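PDB 5GMX: carboxylesterase from Uncultured bacterium, which catalyses the hydrolysis of carboxylic esters and, as a family VIII carboxylesterase, also shows hydrolytic activity toward oxyimino cephalosporins. Local coordinates for residues A[82-85]-A[89-92]; A[317-322]-A[335-340]; A[94-97]-A[102-105]. One frame throughout, in Å; residues are numbered along the deposited sequence.

How the contacts relate
Along the chain the order is contact 1, contact 3, contact 2, all within one beta-lactamase-like chain. Contacts 1 and 3 are neighbours in sequence, their centres 15 Å apart: the first lies at the end of helix 72-86, the second where helix 96-99 runs into the next loop. Contact 2 joins strand 317-320 of the two-stranded sheet to the approach of strand 339-342 in the seven-stranded sheet. Its centre is 19 Å from contact 1, yet the two touch where Tyr92 packs on Arg322; contact 3 is 26 Å away. Helix 72-86 follows Ser71 and carries Lys74, and strand 339-342 leads into Gly343, so one segment of each of contacts 1 and 2 is joined to the ligand pocket along the chain.

Contact 1: A[82-85]-A[89-92]; sequences GVLA and LIDY
Ala85 and Ile90 come closest, CA of Ala85 to CA of Ile90 4.3 Å, where the chain leaves helix 72-86 and doubles back along its last turn, a helix-to-loop reversal in this beta-lactamase-like fold. Gly82, Leu84, Ile90 and Tyr92 are buried here, whereas Leu89 lies out at the surface. The reversal is tied by one backbone hydrogen bond, from Leu89 N to Leu84 O at 3.1 Å with an angle of 149° at the hydrogen. The bond joins residues five apart, at the C-terminal end of the helix. The next residue adds a CA-H...O contact, with Ala85 CA 3.4 Å from Ile90 O.

On the tight side, Ile90 points its side chain at the helix. CG1 stands opposite the carbonyl carbon (chi1 -59°) and the chain runs out straight from there, which carries CD1 to 3.8 Å from Leu84 CB. Val172 of helix 165-175, Val113 of helix 113-117 and Val81 one turn back close in around the same isoleucine. Tyr92 fills the other part of the buried side: CE2 comes to 3.6 Å from Ala85 CB, which approaches the ring obliquely. The ring also touches Val81, Val113 and Leu117. At the far end of the phenol, Gly82 CA lies 3.3 Å from Tyr92 OH.

The outer side is looser. Here the exposed Leu89 reaches in to the buried Leu84, which also packs on Ala173 and Thr177. The two side chains cross at a slant and touch through single methyls, CD2 of Leu84 lying 3.9 Å from CD1 of Leu89.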
loop_
_atom_site.group_PDB
_atom_site.type_symbol
_atom_site.label_atom_id
_atom_site.label_comp_id
_atom_site.label_asym_id
_atom_site.label_seq_id
_atom_site.Cartn_x
_atom_site.Cartn_y
_atom_site.Cartn_z
ATOM N N GLY A 82 4.405 6.935 9.801
ATOM C CA GLY A 82 5.778 6.757 10.200
ATOM C C GLY A 82 6.545 8.058 10.159
ATOM O O GLY A 82 7.291 8.380 11.095
ATOM N N VAL A 83 6.341 8.826 9.089
ATOM C CA VAL A 83 7.085 10.069 8.932
ATOM C C VAL A 83 6.649 11.003 10.043
ATOM O O VAL A 83 7.488 11.639 10.703
ATOM C CB VAL A 83 6.867 10.711 7.544
ATOM C CG1 VAL A 83 7.408 12.142 7.508
ATOM C CG2 VAL A 83 7.515 9.841 6.458
ATOM N N LEU A 84 5.339 11.041 10.289
ATOM C CA LEU A 84 4.830 11.947 11.308
ATOM C C LEU A 84 5.293 11.487 12.680
ATOM O O LEU A 84 5.511 12.316 13.562
ATOM C CB LEU A 84 3.298 12.038 11.262
ATOM C CG LEU A 84 2.727 12.750 10.028
ATOM C CD1 LEU A 84 1.214 12.625 10.003
ATOM C CD2 LEU A 84 3.150 14.215 9.996
ATOM N N ALA A 85 5.476 10.175 12.856
ATOM C CA ALA A 85 5.929 9.710 14.154
ATOM C C ALA A 85 7.385 10.123 14.315
ATOM O O ALA A 85 7.823 10.495 15.408
ATOM C CB ALA A 85 5.763 8.209 14.292
ATOM N N LEU A 89 5.278 13.977 16.151
ATOM C CA LEU A 89 3.870 14.353 16.254
ATOM C C LEU A 89 3.000 13.175 16.707
ATOM O O LEU A 89 1.916 13.370 17.247
ATOM C CB LEU A 89 3.362 14.900 14.921
ATOM C CG LEU A 89 3.969 16.239 14.512
ATOM C CD1 LEU A 89 3.543 16.606 13.108
ATOM C CD2 LEU A 89 3.550 17.314 15.495
ATOM N N ILE A 90 3.485 11.955 16.494
ATOM C CA ILE A 90 2.746 10.757 16.886
ATOM C C ILE A 90 3.602 9.824 17.729
ATOM O O ILE A 90 4.739 9.534 17.369
ATOM C CB ILE A 90 2.252 9.980 15.659
ATOM C CG1 ILE A 90 1.356 10.875 14.805
ATOM C CG2 ILE A 90 1.540 8.693 16.091
ATOM C CD1 ILE A 90 0.879 10.232 13.506
ATOM N N ASP A 91 3.057 9.373 18.855
ATOM C CA ASP A 91 3.685 8.339 19.667
ATOM C C ASP A 91 2.936 7.028 19.467
ATOM O O ASP A 91 1.770 6.911 19.839
ATOM C CB ASP A 91 3.696 8.755 21.145
ATOM C CG ASP A 91 4.339 7.711 22.066
ATOM O OD1 ASP A 91 4.642 6.563 21.641
ATOM O OD2 ASP A 91 4.556 8.062 23.245
ATOM N N TYR A 92 3.624 6.026 18.926
ATOM C CA TYR A 92 2.987 4.740 18.637
ATOM C C TYR A 92 2.364 4.112 19.880
ATOM O O TYR A 92 1.390 3.373 19.785
ATOM C CB TYR A 92 3.993 3.766 18.032
ATOM C CG TYR A 92 4.235 3.999 16.574
ATOM C CD1 TYR A 92 3.217 3.807 15.652
ATOM C CD2 TYR A 92 5.476 4.419 16.112
ATOM C CE1 TYR A 92 3.427 4.023 14.315
ATOM C CE2 TYR A 92 5.698 4.635 14.763
ATOM C CZ TYR A 92 4.666 4.432 13.868
ATOM O OH TYR A 92 4.855 4.638 12.519
#

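Contact 2: A[317-322]-A[335-340]; sequences RMRWSR and NPDAFG
Arg319 reaches out from strand 317-320 and turns the edge of its guanidinium to the turn at Pro336 and Asp337. NH1 donates to the backbone O of Pro336 at 3.0 Å, with 149° at the hydrogen. The oxygen lies almost in the guanidinium plane, while the nitrogen is a little tilted from the plane of the carbonyl. NH2 makes a weaker bond to Asp337 OD1, a salt bridge that is long at 3.4 Å though nearly straight. Both acceptors sit at the guanidinium edge, but the carboxylate is turned 51° against it, so the two groups do not meet as a flat, two-pronged pair.

One shell out, the arginine spans the gap with CG opposite the backbone N (chi1 -171°) and an extended chain as far as NE. NE forms the stronger salt bridge, to Glu305 OE1. NH1 also donates to the backbone O of Asn327, a residue that bonds to Asn335 O and to the backbone of Ala338 as well and so links arginine and turn.

The Pro336 carbonyl is positioned by the turn it belongs to. A type I beta turn from Asn335 to Ala338 is closed by Ala338 N to Asn335 O at 3.2 Å. Inside it, Asp337 N bonds to Asn335 OD1 at 3.1 Å, an Asx turn in which the donor stands well above the amide carbonyl plane. OD1 of Asp337 depends instead on that residue's own torsions, which set CG opposite the carbonyl carbon. From this turn the chain enters strand 339-342, which leads to Gly343 and Trp344 of the ligand pocket.

The guanidinium charge is probably shared between Glu305, its stronger partner, and the long, weak bridge to Asp337.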
loop_
_atom_site.group_PDB
_atom_site.type_symbol
_atom_site.label_atom_id
_atom_site.label_comp_id
_atom_site.label_asym_id
_atom_site.label_seq_id
_atom_site.Cartn_x
_atom_site.Cartn_y
_atom_site.Cartn_z
ATOM N N ARG A 317 -1.895 -16.842 9.243
ATOM C CA ARG A 317 -1.059 -16.135 10.198
ATOM C C ARG A 317 -0.406 -14.925 9.520
ATOM O O ARG A 317 0.372 -15.075 8.585
ATOM C CB ARG A 317 0.012 -17.048 10.773
ATOM C CG ARG A 317 -0.506 -18.254 11.503
ATOM C CD ARG A 317 0.642 -18.971 12.191
ATOM N NE ARG A 317 1.192 -18.176 13.285
ATOM C CZ ARG A 317 2.492 -18.022 13.520
ATOM N NH1 ARG A 317 3.383 -18.598 12.725
ATOM N NH2 ARG A 317 2.900 -17.286 14.546
HETATM N N MSE A 318 -0.740 -13.727 9.983
HETATM C CA MSE A 318 -0.126 -12.515 9.484
HETATM C C MSE A 318 0.838 -11.994 10.523
HETATM O O MSE A 318 0.565 -12.046 11.737
HETATM C CB MSE A 318 -1.175 -11.458 9.148
HETATM C CG MSE A 318 -2.155 -11.883 8.079
HETATM SE SE MSE A 318 -1.219 -12.069 6.355
HETATM C CE MSE A 318 -0.801 -10.180 6.051
ATOM N N ARG A 319 1.974 -11.516 10.028
ATOM C CA ARG A 319 2.993 -10.889 10.847
ATOM C C ARG A 319 2.948 -9.377 10.632
ATOM O O ARG A 319 3.539 -8.852 9.685
ATOM C CB ARG A 319 4.369 -11.454 10.505
ATOM C CG ARG A 319 5.457 -11.025 11.453
ATOM C CD ARG A 319 6.780 -11.625 11.044
ATOM N NE ARG A 319 7.885 -10.995 11.755
ATOM C CZ ARG A 319 9.075 -10.754 11.225
ATOM N NH1 ARG A 319 9.329 -11.095 9.965
ATOM N NH2 ARG A 319 10.013 -10.179 11.963
ATOM N N TRP A 320 2.228 -8.691 11.515
ATOM C CA TRP A 320 1.964 -7.263 11.378
ATOM C C TRP A 320 2.924 -6.392 12.180
ATOM O O TRP A 320 3.193 -6.650 13.379
ATOM C CB TRP A 320 0.531 -6.932 11.826
ATOM C CG TRP A 320 -0.571 -7.465 10.963
ATOM C CD1 TRP A 320 -1.508 -8.399 11.317
ATOM C CD2 TRP A 320 -0.886 -7.073 9.622
ATOM N NE1 TRP A 320 -2.374 -8.623 10.276
ATOM C CE2 TRP A 320 -2.016 -7.826 9.221
ATOM C CE3 TRP A 320 -0.323 -6.166 8.716
ATOM C CZ2 TRP A 320 -2.589 -7.700 7.959
ATOM C CZ3 TRP A 320 -0.894 -6.042 7.460
ATOM C CH2 TRP A 320 -2.016 -6.808 7.092
ATOM N N SER A 321 3.405 -5.346 11.510
ATOM C CA SER A 321 4.077 -4.238 12.168
ATOM C C SER A 321 3.110 -3.054 12.231
ATOM O O SER A 321 1.899 -3.223 12.062
ATOM C CB SER A 321 5.361 -3.853 11.424
ATOM O OG SER A 321 5.077 -3.345 10.132
ATOM N N ARG A 322 3.637 -1.848 12.419
ATOM C CA ARG A 322 2.778 -0.671 12.468
ATOM C C ARG A 322 2.359 -0.241 11.063
ATOM O O ARG A 322 2.705 0.845 10.602
ATOM C CB ARG A 322 3.467 0.483 13.193
ATOM C CG ARG A 322 3.551 0.305 14.708
ATOM C CD ARG A 322 4.850 -0.332 15.147
ATOM N NE ARG A 322 4.857 -0.500 16.592
ATOM C CZ ARG A 322 5.518 0.282 17.434
ATOM N NH1 ARG A 322 6.267 1.273 16.969
ATOM N NH2 ARG A 322 5.449 0.055 18.741
ATOM N N ASN A 335 15.547 -11.876 2.891
ATOM C CA ASN A 335 15.734 -11.178 4.164
ATOM C C ASN A 335 14.473 -11.357 5.015
ATOM O O ASN A 335 13.389 -10.894 4.639
ATOM C CB ASN A 335 16.068 -9.690 3.936
ATOM C CG ASN A 335 16.218 -8.896 5.239
ATOM O OD1 ASN A 335 16.204 -9.453 6.340
ATOM N ND2 ASN A 335 16.373 -7.579 5.107
ATOM N N PRO A 336 14.609 -12.048 6.162
ATOM C CA PRO A 336 13.454 -12.357 7.020
ATOM C C PRO A 336 12.777 -11.112 7.604
ATOM O O PRO A 336 11.621 -11.200 8.005
ATOM C CB PRO A 336 14.062 -13.222 8.139
ATOM C CG PRO A 336 15.504 -12.849 8.168
ATOM C CD PRO A 336 15.872 -12.562 6.726
ATOM N N ASP A 337 13.477 -9.980 7.633
ATOM C CA ASP A 337 12.919 -8.745 8.180
ATOM C C ASP A 337 12.526 -7.712 7.110
ATOM O O ASP A 337 12.353 -6.528 7.409
ATOM C CB ASP A 337 13.903 -8.128 9.171
ATOM C CG ASP A 337 14.059 -8.971 10.425
ATOM O OD1 ASP A 337 13.112 -9.728 10.752
ATOM O OD2 ASP A 337 15.117 -8.870 11.088
ATOM N N ALA A 338 12.382 -8.170 5.872
ATOM C CA ALA A 338 11.850 -7.340 4.804
ATOM C C ALA A 338 10.415 -6.923 5.125
ATOM O O ALA A 338 9.685 -7.647 5.816
ATOM C CB ALA A 338 11.908 -8.080 3.476
ATOM N N PHE A 339 10.012 -5.740 4.670
ATOM C CA PHE A 339 8.640 -5.293 4.970
ATOM C C PHE A 339 8.027 -4.624 3.753
ATOM O O PHE A 339 8.736 -4.036 2.935
ATOM C CB PHE A 339 8.623 -4.331 6.167
ATOM C CG PHE A 339 9.383 -3.060 5.925
ATOM C CD1 PHE A 339 10.751 -2.995 6.165
ATOM C CD2 PHE A 339 8.733 -1.927 5.448
ATOM C CE1 PHE A 339 11.452 -1.822 5.933
ATOM C CE2 PHE A 339 9.429 -0.750 5.218
ATOM C CZ PHE A 339 10.793 -0.699 5.458
ATOM N N GLY A 340 6.713 -4.688 3.633
ATOM C CA GLY A 340 6.055 -4.029 2.530
ATOM C C GLY A 340 4.562 -4.231 2.581
ATOM O O GLY A 340 3.996 -4.433 3.645
#

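Contact 3: A[94-97]-A[102-105]; sequences ARVA and EFAA
Ala97 and Ala104 bring their CA atoms to within 5.3 Å as the short, weakly bonded helix at 96-99 gives way to a turn of 3-10 helix at 102-104. Within that turn, Ala105 N reaches back to Glu102 O at 3.3 Å. The methyl groups of the two alanines meet across the contact, Ala97 CB lying 3.7 Å from Ala104 CB.

Deeper in, Val96 rests on the ring of Phe103. The touching branch is CG1, which sits over one face, 3.9 Å from the centroid of the Phe103 ring and 24° off its normal: a CH-pi contact displaced toward the rim. The methyl is nearest to the CD2 and CG side of the ring, with Val96 CG1 3.6 Å from Phe103 CD2. Val96 CB follows along the same side, 3.7 Å from that CD2 of Phe103. CG1 is brought there by pointing opposite the backbone N (chi1 178°), while CG2 goes to the other side of the valine and only skirts Phe103 CE2.

The pair belongs to the helical part of the beta-lactamase-like fold, in the connection between helix 72-86 and helix 113-117. Leu116 of that second helix packs against both Val96 and Phe103, and Val111, just ahead of it, pairs with Val96 through the backbone. Phe103 also meets Trp100 with the rings at about 45°, and forms a cation-pi contact with Lys108.

At the exposed Glu102 the CB points away from the 94-97 segment, but the end of the side chain swings back nearer to it, and OE1 forms a salt bridge with Arg175.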
loop_
_atom_site.group_PDB
_atom_site.type_symbol
_atom_site.label_atom_id
_atom_site.label_comp_id
_atom_site.label_asym_id
_atom_site.label_seq_id
_atom_site.Cartn_x
_atom_site.Cartn_y
_atom_site.Cartn_z
ATOM N N ALA A 94 0.999 5.832 22.343
ATOM C CA ALA A 94 -0.071 6.677 22.865
ATOM C C ALA A 94 -1.442 6.202 22.401
ATOM O O ALA A 94 -1.562 5.551 21.365
ATOM C CB ALA A 94 0.149 8.131 22.448
ATOM N N ARG A 95 -2.469 6.535 23.178
ATOM C CA ARG A 95 -3.842 6.221 22.818
ATOM C C ARG A 95 -4.258 7.015 21.595
ATOM O O ARG A 95 -3.969 8.209 21.507
ATOM C CB ARG A 95 -4.798 6.531 23.975
ATOM C CG ARG A 95 -4.524 5.778 25.276
ATOM C CD ARG A 95 -5.322 6.394 26.436
ATOM N NE ARG A 95 -5.294 5.555 27.634
ATOM C CZ ARG A 95 -4.259 5.463 28.462
ATOM N NH1 ARG A 95 -3.149 6.154 28.227
ATOM N NH2 ARG A 95 -4.329 4.672 29.524
ATOM N N VAL A 96 -4.947 6.356 20.663
ATOM C CA VAL A 96 -5.554 7.038 19.523
ATOM C C VAL A 96 -6.368 8.251 19.990
ATOM O O VAL A 96 -6.323 9.319 19.364
ATOM C CB VAL A 96 -6.486 6.097 18.714
ATOM C CG1 VAL A 96 -7.135 6.851 17.553
ATOM C CG2 VAL A 96 -5.728 4.890 18.203
ATOM N N ALA A 97 -7.093 8.086 21.101
ATOM C CA ALA A 97 -7.997 9.127 21.594
ATOM C C ALA A 97 -7.258 10.380 22.069
ATOM O O ALA A 97 -7.861 11.446 22.182
ATOM C CB ALA A 97 -8.884 8.576 22.724
ATOM N N GLU A 102 -12.940 11.625 19.792
ATOM C CA GLU A 102 -14.171 10.902 19.481
ATOM C C GLU A 102 -13.948 9.398 19.356
ATOM O O GLU A 102 -14.881 8.605 19.513
ATOM C CB GLU A 102 -14.797 11.422 18.180
ATOM C CG GLU A 102 -15.110 12.908 18.165
ATOM C CD GLU A 102 -14.000 13.757 17.539
ATOM O OE1 GLU A 102 -12.800 13.442 17.719
ATOM O OE2 GLU A 102 -14.343 14.751 16.865
ATOM N N PHE A 103 -12.705 9.004 19.096
ATOM C CA PHE A 103 -12.390 7.592 18.931
ATOM C C PHE A 103 -12.551 6.827 20.243
ATOM O O PHE A 103 -12.664 5.604 20.243
ATOM C CB PHE A 103 -10.962 7.427 18.387
ATOM C CG PHE A 103 -10.666 6.052 17.844
ATOM C CD1 PHE A 103 -10.980 5.727 16.534
ATOM C CD2 PHE A 103 -10.066 5.099 18.639
ATOM C CE1 PHE A 103 -10.691 4.477 16.023
ATOM C CE2 PHE A 103 -9.779 3.834 18.140
ATOM C CZ PHE A 103 -10.087 3.527 16.828
ATOM N N ALA A 104 -12.560 7.550 21.361
ATOM C CA ALA A 104 -12.651 6.903 22.672
ATOM C C ALA A 104 -14.007 6.218 22.915
ATOM O O ALA A 104 -14.147 5.403 23.831
ATOM C CB ALA A 104 -12.378 7.914 23.760
ATOM N N ALA A 105 -14.993 6.545 22.087
ATOM C CA ALA A 105 -16.332 5.989 22.217
ATOM C C ALA A 105 -16.343 4.468 22.050
ATOM O O ALA A 105 -15.440 3.888 21.437
ATOM C CB ALA A 105 -17.265 6.627 21.193
#